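Multi-copper Oxidase CueO (Ochrobactrum, PDB 6EVG) oxidises lignin model compounds and lignosulfonate as a laccase-like multi-copper oxidase, probably passing the electrons on to dioxygen. Local coordinates at residues D177-E182 with H196-G201; G227-N232 with H491-E496; P433-I438 with T463-G468. All coordinates share one frame; numbering follows the deposited sequence.

Interaction 1 of 3, residues D177-E182 with H196-G201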
loop_
_atom_site.group_PDB
_atom_site.type_symbol
_atom_site.label_atom_id
_atom_site.label_comp_id
_atom_site.label_asym_id
_atom_site.label_seq_id
_atom_site.Cartn_x
_atom_site.Cartn_y
_atom_site.Cartn_z
ATOM N N ASP A 177 2.599 7.633 9.840
ATOM C CA ASP A 177 3.168 8.675 10.650
ATOM C C ASP A 177 2.291 9.911 10.683
ATOM O O ASP A 177 1.401 10.080 9.843
ATOM C CB ASP A 177 4.616 9.019 10.263
ATOM C CG ASP A 177 4.850 9.616 8.894
ATOM O OD1 ASP A 177 3.960 9.508 8.038
ATOM O OD2 ASP A 177 5.980 10.189 8.668
ATOM N N ARG A 178 2.485 10.741 11.687
ATOM C CA ARG A 178 1.661 11.895 11.933
ATOM C C ARG A 178 2.526 13.078 12.398
ATOM O O ARG A 178 3.337 12.959 13.313
ATOM C CB ARG A 178 0.688 11.637 13.092
ATOM C CG ARG A 178 -0.343 10.560 12.837
ATOM C CD ARG A 178 -1.343 10.934 11.732
ATOM N NE ARG A 178 -2.075 12.118 12.093
ATOM C CZ ARG A 178 -3.213 12.477 11.496
ATOM N NH1 ARG A 178 -3.673 11.795 10.492
ATOM N NH2 ARG A 178 -3.891 13.532 11.968
ATOM N N ARG A 179 2.296 14.246 11.774
ATOM C CA ARG A 179 2.789 15.511 12.300
ATOM C C ARG A 179 1.880 16.016 13.430
ATOM O O ARG A 179 2.380 16.677 14.344
ATOM C CB ARG A 179 2.930 16.535 11.175
ATOM C CG ARG A 179 3.502 17.867 11.562
ATOM C CD ARG A 179 3.880 18.756 10.419
ATOM N NE ARG A 179 4.887 18.096 9.581
ATOM C CZ ARG A 179 5.270 18.482 8.362
ATOM N NH1 ARG A 179 4.769 19.586 7.843
ATOM N NH2 ARG A 179 6.149 17.789 7.681
ATOM N N VAL A 180 0.581 15.755 13.310
ATOM C CA VAL A 180 -0.414 16.314 14.205
ATOM C C VAL A 180 -1.295 15.196 14.755
ATOM O O VAL A 180 -1.883 14.429 13.980
ATOM C CB VAL A 180 -1.271 17.345 13.468
ATOM C CG1 VAL A 180 -2.365 17.900 14.382
ATOM C CG2 VAL A 180 -0.391 18.475 12.901
ATOM N N ILE A 181 -1.385 15.125 16.082
ATOM C CA ILE A 181 -2.297 14.206 16.751
ATOM C C ILE A 181 -3.373 14.905 17.577
ATOM O O ILE A 181 -4.251 14.240 18.149
ATOM C CB ILE A 181 -1.533 13.112 17.542
ATOM C CG1 ILE A 181 -0.603 13.731 18.584
ATOM C CG2 ILE A 181 -0.740 12.220 16.604
ATOM C CD1 ILE A 181 -1.148 14.479 19.706
ATOM N N GLU A 182 -3.360 16.243 17.659
ATOM C CA GLU A 182 -4.386 17.026 18.365
ATOM C C GLU A 182 -4.697 18.227 17.542
ATOM O O GLU A 182 -3.790 19.001 17.164
ATOM C CB GLU A 182 -3.880 17.418 19.750
ATOM C CG GLU A 182 -4.837 18.346 20.496
ATOM C CD GLU A 182 -6.137 17.803 20.973
ATOM O OE1 GLU A 182 -6.049 16.990 21.878
ATOM O OE2 GLU A 182 -7.240 18.425 20.564
ATOM N N HIS A 196 9.796 16.970 -0.952
ATOM C CA HIS A 196 10.484 15.790 -0.353
ATOM C C HIS A 196 9.540 14.734 0.185
ATOM O O HIS A 196 10.018 13.673 0.558
ATOM C CB HIS A 196 11.500 16.229 0.721
ATOM C CG HIS A 196 12.579 17.110 0.148
ATOM N ND1 HIS A 196 13.547 16.646 -0.719
ATOM C CD2 HIS A 196 12.757 18.442 0.210
ATOM C CE1 HIS A 196 14.329 17.653 -1.098
ATOM N NE2 HIS A 196 13.883 18.755 -0.523
ATOM N N GLY A 197 8.247 15.047 0.228
ATOM C CA GLY A 197 7.256 14.189 0.886
ATOM C C GLY A 197 6.976 14.655 2.296
ATOM O O GLY A 197 7.860 15.165 2.984
ATOM N N PHE A 198 5.739 14.455 2.729
ATOM C CA PHE A 198 5.258 14.865 4.037
ATOM C C PHE A 198 5.510 13.745 5.023
ATOM O O PHE A 198 4.932 12.659 4.885
ATOM C CB PHE A 198 3.773 15.167 3.955
ATOM C CG PHE A 198 3.095 15.611 5.215
ATOM C CD1 PHE A 198 3.056 16.957 5.564
ATOM C CD2 PHE A 198 2.514 14.718 6.071
ATOM C CE1 PHE A 198 2.347 17.405 6.681
ATOM C CE2 PHE A 198 1.826 15.144 7.204
ATOM C CZ PHE A 198 1.764 16.466 7.513
ATOM N N ARG A 199 6.304 14.042 6.070
ATOM C CA ARG A 199 6.590 13.088 7.165
ATOM C C ARG A 199 6.300 13.765 8.514
ATOM O O ARG A 199 6.316 14.991 8.641
ATOM C CB ARG A 199 8.063 12.665 7.166
ATOM C CG ARG A 199 8.424 11.838 5.940
ATOM C CD ARG A 199 9.878 11.381 5.832
ATOM N NE ARG A 199 10.648 11.181 7.038
ATOM C CZ ARG A 199 11.987 11.037 7.177
ATOM N NH1 ARG A 199 12.856 11.159 6.161
ATOM N NH2 ARG A 199 12.471 10.799 8.361
ATOM N N GLY A 200 6.016 12.956 9.522
ATOM C CA GLY A 200 5.868 13.444 10.890
ATOM C C GLY A 200 6.576 12.568 11.880
ATOM O O GLY A 200 6.894 11.426 11.560
ATOM N N GLY A 201 6.776 13.097 13.070
ATOM C CA GLY A 201 7.572 12.384 14.103
ATOM C C GLY A 201 6.791 11.428 14.949
ATOM O O GLY A 201 7.383 10.663 15.708
HETATM O O HOH W 1 4.839 10.017 5.553
HETATM O O HOH W 2 7.088 16.949 11.265
#

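Interaction 2 of 3, residues G227-N232 with H491-E496. With CU (copper (II) ion), chain B.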
loop_
_atom_site.group_PDB
_atom_site.type_symbol
_atom_site.label_atom_id
_atom_site.label_comp_id
_atom_site.label_asym_id
_atom_site.label_seq_id
_atom_site.Cartn_x
_atom_site.Cartn_y
_atom_site.Cartn_z
ATOM N N GLY A 227 1.005 2.598 4.971
ATOM C CA GLY A 227 -0.043 3.498 4.562
ATOM C C GLY A 227 0.288 4.996 4.727
ATOM O O GLY A 227 -0.643 5.823 4.716
ATOM N N ALA A 228 1.566 5.312 4.886
ATOM C CA ALA A 228 1.979 6.695 5.115
ATOM C C ALA A 228 1.991 7.498 3.790
ATOM O O ALA A 228 2.010 6.925 2.703
ATOM C CB ALA A 228 3.384 6.725 5.693
ATOM N N ASN A 229 2.003 8.836 3.932
ATOM C CA ASN A 229 2.125 9.682 2.750
ATOM C C ASN A 229 3.427 9.492 2.009
ATOM O O ASN A 229 3.475 9.616 0.791
ATOM C CB ASN A 229 1.974 11.163 3.132
ATOM C CG ASN A 229 0.538 11.584 3.334
ATOM O OD1 ASN A 229 -0.249 10.902 3.994
ATOM N ND2 ASN A 229 0.181 12.748 2.749
ATOM N N ALA A 230 4.500 9.290 2.778
ATOM C CA ALA A 230 5.863 9.410 2.201
ATOM C C ALA A 230 6.917 8.576 2.898
ATOM O O ALA A 230 7.842 8.101 2.239
ATOM C CB ALA A 230 6.317 10.858 2.163
ATOM N N ARG A 231 6.839 8.451 4.215
ATOM C CA ARG A 231 7.862 7.782 5.004
ATOM C C ARG A 231 8.050 6.351 4.536
ATOM O O ARG A 231 7.059 5.614 4.385
ATOM C CB ARG A 231 7.455 7.771 6.459
ATOM C CG ARG A 231 8.422 7.086 7.402
ATOM C CD ARG A 231 8.052 7.240 8.858
ATOM N NE ARG A 231 8.197 8.589 9.354
ATOM C CZ ARG A 231 9.300 9.095 9.915
ATOM N NH1 ARG A 231 10.390 8.339 10.032
ATOM N NH2 ARG A 231 9.313 10.324 10.372
ATOM N N ASN A 232 9.304 5.903 4.411
ATOM C CA ASN A 232 9.651 4.498 4.254
ATOM C C ASN A 232 9.933 3.921 5.635
ATOM O O ASN A 232 10.574 4.566 6.489
ATOM C CB ASN A 232 10.870 4.312 3.390
ATOM C CG ASN A 232 10.674 4.862 2.001
ATOM O OD1 ASN A 232 9.667 4.579 1.357
ATOM N ND2 ASN A 232 11.641 5.657 1.519
ATOM N N HIS A 491 4.197 6.883 -5.366
ATOM C CA HIS A 491 3.330 6.735 -4.216
ATOM C C HIS A 491 3.713 7.602 -2.999
ATOM O O HIS A 491 3.085 7.451 -1.954
ATOM C CB HIS A 491 3.128 5.242 -3.836
ATOM C CG HIS A 491 1.740 4.882 -3.409
ATOM N ND1 HIS A 491 1.155 5.257 -2.235
ATOM C CD2 HIS A 491 0.784 4.191 -4.100
ATOM C CE1 HIS A 491 -0.127 4.804 -2.230
ATOM N NE2 HIS A 491 -0.359 4.135 -3.343
ATOM N N VAL A 492 4.683 8.531 -3.177
ATOM C CA VAL A 492 4.793 9.665 -2.275
ATOM C C VAL A 492 3.667 10.608 -2.674
ATOM O O VAL A 492 3.659 11.116 -3.773
ATOM C CB VAL A 492 6.192 10.341 -2.363
ATOM C CG1 VAL A 492 6.210 11.650 -1.620
ATOM C CG2 VAL A 492 7.231 9.415 -1.794
ATOM N N LEU A 493 2.689 10.749 -1.797
ATOM C CA LEU A 493 1.427 11.341 -2.247
ATOM C C LEU A 493 1.597 12.797 -2.648
ATOM O O LEU A 493 0.887 13.287 -3.564
ATOM C CB LEU A 493 0.364 11.171 -1.177
ATOM C CG LEU A 493 0.077 9.717 -0.799
ATOM C CD1 LEU A 493 -1.077 9.682 0.197
ATOM C CD2 LEU A 493 -0.248 8.884 -2.024
ATOM N N GLU A 494 2.506 13.527 -2.006
ATOM C CA GLU A 494 2.811 14.891 -2.430
ATOM C C GLU A 494 3.325 14.933 -3.870
ATOM O O GLU A 494 2.955 15.833 -4.657
ATOM C CB GLU A 494 3.830 15.514 -1.488
ATOM C CG GLU A 494 3.282 15.819 -0.120
ATOM C CD GLU A 494 2.895 14.607 0.713
ATOM O OE1 GLU A 494 3.708 13.642 0.758
ATOM O OE2 GLU A 494 1.817 14.654 1.346
ATOM N N HIS A 495 4.156 13.963 -4.237
ATOM C CA HIS A 495 4.765 13.928 -5.589
ATOM C C HIS A 495 3.663 13.644 -6.605
ATOM O O HIS A 495 3.622 14.281 -7.665
ATOM C CB HIS A 495 5.862 12.883 -5.667
ATOM C CG HIS A 495 7.062 13.235 -4.876
ATOM N ND1 HIS A 495 8.091 12.310 -4.790
ATOM C CD2 HIS A 495 7.412 14.351 -4.188
ATOM C CE1 HIS A 495 9.042 12.921 -4.089
ATOM N NE2 HIS A 495 8.652 14.130 -3.693
ATOM N N GLU A 496 2.817 12.652 -6.332
ATOM C CA GLU A 496 1.696 12.369 -7.223
ATOM C C GLU A 496 0.809 13.646 -7.405
ATOM O O GLU A 496 0.415 13.976 -8.513
ATOM C CB GLU A 496 0.888 11.250 -6.550
ATOM C CG GLU A 496 -0.307 10.773 -7.271
ATOM C CD GLU A 496 -1.147 9.880 -6.344
ATOM O OE1 GLU A 496 -0.638 9.009 -5.678
ATOM O OE2 GLU A 496 -2.230 10.176 -6.318
HETATM CU CU CU B . 8.243 10.491 -5.606
HETATM O O HOH W 3 1.155 6.928 0.119
#

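Interaction 3 of 3, residues P433-I438 with T463-G468. With CU (copper (II) ion), chain B; EDO (1,2-ethanediol), chain D.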
loop_
_atom_site.group_PDB
_atom_site.type_symbol
_atom_site.label_atom_id
_atom_site.label_comp_id
_atom_site.label_asym_id
_atom_site.label_seq_id
_atom_site.Cartn_x
_atom_site.Cartn_y
_atom_site.Cartn_z
ATOM N N PRO A 433 14.839 8.248 -3.243
ATOM C CA PRO A 433 14.106 7.087 -3.736
ATOM C C PRO A 433 12.613 7.414 -3.934
ATOM O O PRO A 433 12.113 8.333 -3.276
ATOM C CB PRO A 433 14.264 6.076 -2.616
ATOM C CG PRO A 433 15.013 6.692 -1.526
ATOM C CD PRO A 433 15.232 8.100 -1.836
ATOM N N HIS A 434 11.977 6.658 -4.822
ATOM C CA HIS A 434 10.529 6.859 -5.079
ATOM C C HIS A 434 9.842 5.533 -5.170
ATOM O O HIS A 434 10.306 4.636 -5.875
ATOM C CB HIS A 434 10.286 7.620 -6.401
ATOM C CG HIS A 434 10.860 9.005 -6.428
ATOM N ND1 HIS A 434 10.121 10.148 -6.169
ATOM C CD2 HIS A 434 12.139 9.427 -6.674
ATOM C CE1 HIS A 434 10.919 11.189 -6.243
ATOM N NE2 HIS A 434 12.142 10.788 -6.528
ATOM N N PRO A 435 8.676 5.370 -4.497
ATOM C CA PRO A 435 7.868 4.128 -4.678
ATOM C C PRO A 435 7.016 4.216 -5.948
ATOM O O PRO A 435 6.120 4.986 -6.067
ATOM C CB PRO A 435 7.040 4.127 -3.411
ATOM C CG PRO A 435 6.853 5.575 -3.052
ATOM C CD PRO A 435 8.143 6.270 -3.489
ATOM N N PHE A 436 7.292 3.336 -6.885
ATOM C CA PHE A 436 6.517 3.190 -8.109
ATOM C C PHE A 436 5.272 2.357 -7.854
ATOM O O PHE A 436 5.394 1.264 -7.322
ATOM C CB PHE A 436 7.385 2.466 -9.135
ATOM C CG PHE A 436 6.686 2.113 -10.413
ATOM C CD1 PHE A 436 6.511 3.074 -11.399
ATOM C CD2 PHE A 436 6.239 0.847 -10.682
ATOM C CE1 PHE A 436 5.899 2.719 -12.595
ATOM C CE2 PHE A 436 5.636 0.500 -11.842
ATOM C CZ PHE A 436 5.432 1.475 -12.822
ATOM N N HIS A 437 4.106 2.809 -8.339
ATOM C CA HIS A 437 2.903 1.981 -8.334
ATOM C C HIS A 437 2.229 2.073 -9.688
ATOM O O HIS A 437 2.099 3.162 -10.260
ATOM C CB HIS A 437 1.912 2.414 -7.208
ATOM C CG HIS A 437 0.565 1.728 -7.242
ATOM N ND1 HIS A 437 0.446 0.339 -7.310
ATOM C CD2 HIS A 437 -0.701 2.209 -7.178
ATOM C CE1 HIS A 437 -0.866 0.037 -7.326
ATOM N NE2 HIS A 437 -1.568 1.139 -7.225
ATOM N N ILE A 438 1.839 0.906 -10.208
ATOM C CA ILE A 438 1.025 0.830 -11.430
ATOM C C ILE A 438 -0.338 0.252 -11.086
ATOM O O ILE A 438 -0.450 -0.771 -10.407
ATOM C CB ILE A 438 1.760 0.053 -12.535
ATOM C CG1 ILE A 438 0.973 0.142 -13.853
ATOM C CG2 ILE A 438 2.079 -1.376 -12.176
ATOM C CD1 ILE A 438 1.824 -0.164 -15.097
ATOM N N THR A 463 3.795 -2.397 -6.368
ATOM C CA THR A 463 4.383 -1.203 -5.830
ATOM C C THR A 463 5.848 -1.597 -5.490
ATOM O O THR A 463 6.050 -2.666 -4.935
ATOM C CB THR A 463 3.651 -0.691 -4.584
ATOM O OG1 THR A 463 2.242 -0.557 -4.918
ATOM C CG2 THR A 463 4.170 0.602 -4.101
ATOM N N ALA A 464 6.820 -0.749 -5.814
ATOM C CA ALA A 464 8.238 -1.063 -5.530
ATOM C C ALA A 464 9.022 0.178 -5.278
ATOM O O ALA A 464 8.848 1.170 -6.003
ATOM C CB ALA A 464 8.857 -1.821 -6.651
ATOM N N LEU A 465 9.933 0.138 -4.314
ATOM C CA LEU A 465 10.781 1.275 -4.028
ATOM C C LEU A 465 11.966 1.285 -5.008
ATOM O O LEU A 465 12.757 0.346 -5.052
ATOM C CB LEU A 465 11.292 1.241 -2.580
ATOM C CG LEU A 465 12.031 2.478 -2.101
ATOM C CD1 LEU A 465 11.230 3.780 -2.207
ATOM C CD2 LEU A 465 12.558 2.268 -0.688
ATOM N N ILE A 466 12.071 2.368 -5.773
ATOM C CA ILE A 466 13.138 2.594 -6.774
ATOM C C ILE A 466 14.137 3.498 -6.132
ATOM O O ILE A 466 13.848 4.572 -5.652
ATOM C CB ILE A 466 12.575 3.162 -8.061
ATOM C CG1 ILE A 466 11.289 2.468 -8.507
ATOM C CG2 ILE A 466 13.654 3.132 -9.145
ATOM C CD1 ILE A 466 11.344 0.995 -8.688
ATOM N N ASP A 467 15.426 3.089 -6.153
ATOM C CA ASP A 467 16.501 3.853 -5.513
ATOM C C ASP A 467 17.732 3.710 -6.374
ATOM O O ASP A 467 18.636 2.921 -6.080
ATOM C CB ASP A 467 16.769 3.344 -4.088
ATOM C CG ASP A 467 17.773 4.206 -3.304
ATOM O OD1 ASP A 467 18.134 5.305 -3.764
ATOM O OD2 ASP A 467 18.179 3.731 -2.209
ATOM N N GLY A 468 17.843 4.557 -7.386
ATOM C CA GLY A 468 18.896 4.535 -8.388
ATOM C C GLY A 468 18.281 4.047 -9.690
ATOM O O GLY A 468 17.674 4.822 -10.439
HETATM CU CU CU B . 8.243 10.491 -5.606
HETATM C C1 EDO D . 11.198 -3.540 -3.431
HETATM O O1 EDO D . 10.166 -2.559 -3.384
HETATM C C2 EDO D . 12.355 -3.019 -4.249
HETATM O O2 EDO D . 13.012 -1.897 -3.637
#

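Interaction 1 of 3, residues D177-E182 with H196-G201
Arg-179 CG stands anti to the backbone N (chi1 -177°), and a bend at chi3 turns NE; the guanidinium comes to Phe-198 and Arg-199. Asp-177 is set differently. Its CG sits in the crowded position between backbone N and carbonyl carbon, on the side of Gly-200.

The guanidinium of Arg-179 lies against the ring of Phe-198. Phe-198 CE1 is 3.4 Å above the guanidinium plane and over its centre. The two planes are 37° apart, so the groups are tilted and not stacked flat. Arg-179 NH2 donates to Arg-199 O at 3.0 Å, and this oxygen lies somewhat off the guanidinium plane. Water 2 takes the hydrogen of Arg-179 NE at 3.0 Å and makes a weak bond to the same Arg-199 O. Arg-179 NH1 forms a salt bridge with Asp-193.

Asp-177 OD2 accepts from Gly-200 N at 2.9 Å. The bond is nearly straight (166°), and the donor comes from above the carboxylate plane. OD2 also forms a salt bridge with Arg-231. The other oxygen, Asp-177 OD1, is hydrogen-bonded to water 1, which also bonds to Phe-198 O.

The backbones are close here, with 4.0 Å between Arg-179 CA and Gly-200 CA. Gly-200 has no side chain to hold them apart. Within its own segment, Arg-178 holds Val-180 O with both NE and NH2, which links the end of strand 170-178 to the following loop.

The contact fastens the end of that strand to the loop between helix 191-196 and strand 202-205. Two charged side chains of 177-182 serve the backbone of 196-201: the Asp-177 carboxylate takes the Gly-200 N-H, and the Arg-179 guanidinium reaches Arg-199 O. Their counter-ions lie outside the pair, in Arg-231 and Asp-193, and Arg-231 would probably favour the charged form of the buried Asp-177 carboxylate.

Interaction 2 of 3, residues G227-N232 with H491-E496
Asn-229 and Glu-494 form one of the two direct hydrogen bonds of this contact. Asn-229 ND2 donates to Glu-494 OE2 at 2.9 Å, and the bond is close to straight (164°). It uses the syn lone pair of OE2, and amide and carboxylate planes are only 13° apart. Glu-494 is gripped further: Tyr-187 OH hydrogen-bonds to OE2 and Phe-198 N to OE1. These partners satisfy both oxygens of the buried carboxylate and limit its rotation. A bend at chi2 (67°) swings its CD back toward Asn-229.

The second bond is between backbones. Leu-493 N donates to Asn-229 O at 2.9 Å, in the carbonyl plane. The same oxygen has a CA-H...O contact with Val-492 CA, 3.3 Å away. Val-492 is the N-cap residue of helix 493-497, so the loop supplies an acceptor to an N-H of the first turn. Water 3 adds a bridge, donating to Ala-228 O at 2.7 Å and to His-491 O at 2.9 Å.

Apolar packing lies around this core. Ala-230 CB touches Val-492 CG1 at 3.9 Å. Val-492 CG1 in turn sits over the centre of one face of the His-495 ring. The side chains of Leu-493 and Asn-229 cross at about a right angle, with Leu-493 CD1 4.0 Å from Asn-229 CG.

His-495 ND1 binds the copper at 2.0 Å; Cys-490 and His-434 also bind it. His-495 NE2 is hydrogen-bonded to Met-195 O; with the metal bond this holds the ring's rotation. The loop thus backs the residue that packs on a copper ligand.

The loop 227-232 joins strands 219-226 and 233-237. Helix 493-497 touches this loop and helix 138-144, where Leu-493 packs on Ala-139 and Ala-142, while Val-492 rests on Pro-435 of strand 434-438.

Interaction 3 of 3, residues P433-I438 with T463-G468
Phe-436 N donates to Ala-464 O at 2.8 Å, the shortest hydrogen bond between the two strands. The same oxygen has a CA-H...O contact with Pro-435 CA. Ala-464 N returns a bond to Phe-436 O, so the pair is joined both ways. His-434 and Ile-466 form a second such pair. His-434 N meets Ile-466 O in the carbonyl plane at 2.9 Å, whereas Ile-466 N approaches His-434 O from 38° above its plane.

Pro-435 lacks an N-H, but it falls at a non-hydrogen-bonded pair with Leu-465. Leu-465 CG is anti to the backbone N (chi1 -172°). Its CD1 leans over the other strand, 3.7 Å from His-434 C and 3.8 Å from Pro-433 CB. On the opposite face Phe-436 CB packs on Ile-466 CG1 at 4.0 Å. The outer side of strand 463-466 binds a 1,2-ethanediol, probably from the crystallisation liquor: Leu-465 N donates to its O1, and its O2 donates to Leu-465 O at 2.7 Å.

His-434 ND1 binds the copper at 2.0 Å. Glu-339 hydrogen-bonds to its NE2 and probably helps to position the ring. At the other end His-437 donates from ND1 to Asp-462 O and stacks on the ring of His-93, and Thr-463 OG1 is hydrogen-bonded to His-93.

The strands run antiparallel (151°); 463-466 is the edge strand of a five-stranded sheet, with 434-438 next to it. Such a sheet fits the cupredoxin fold of this family, and a copper held by His-434, His-495 and Cys-490 is typical of its type 1 site.

Overall arrangement
The contacts touch in the order 1, 2, 3, and the copper is held between interactions 2 and 3 by His-495 and His-434, with Cys-490 as third ligand. Interactions 1 and 2 have centres 11 Å apart and are joined by Arg-231 of interaction 2, whose NE is 2.8 Å from Asp-177 OD2 and whose NH2 is 2.9 Å from Gly-200 O. Interactions 2 and 3 are also 11 Å apart between centres. They join where His-491 N lies 2.8 Å from Pro-435 O. Interaction 3 is nested within the loop closed by interaction 2. Interactions 1 and 3 do not touch; their nearest atoms are about 7 Å apart. The Phe-198 side chain of interaction 1 is about 12 Å from the copper.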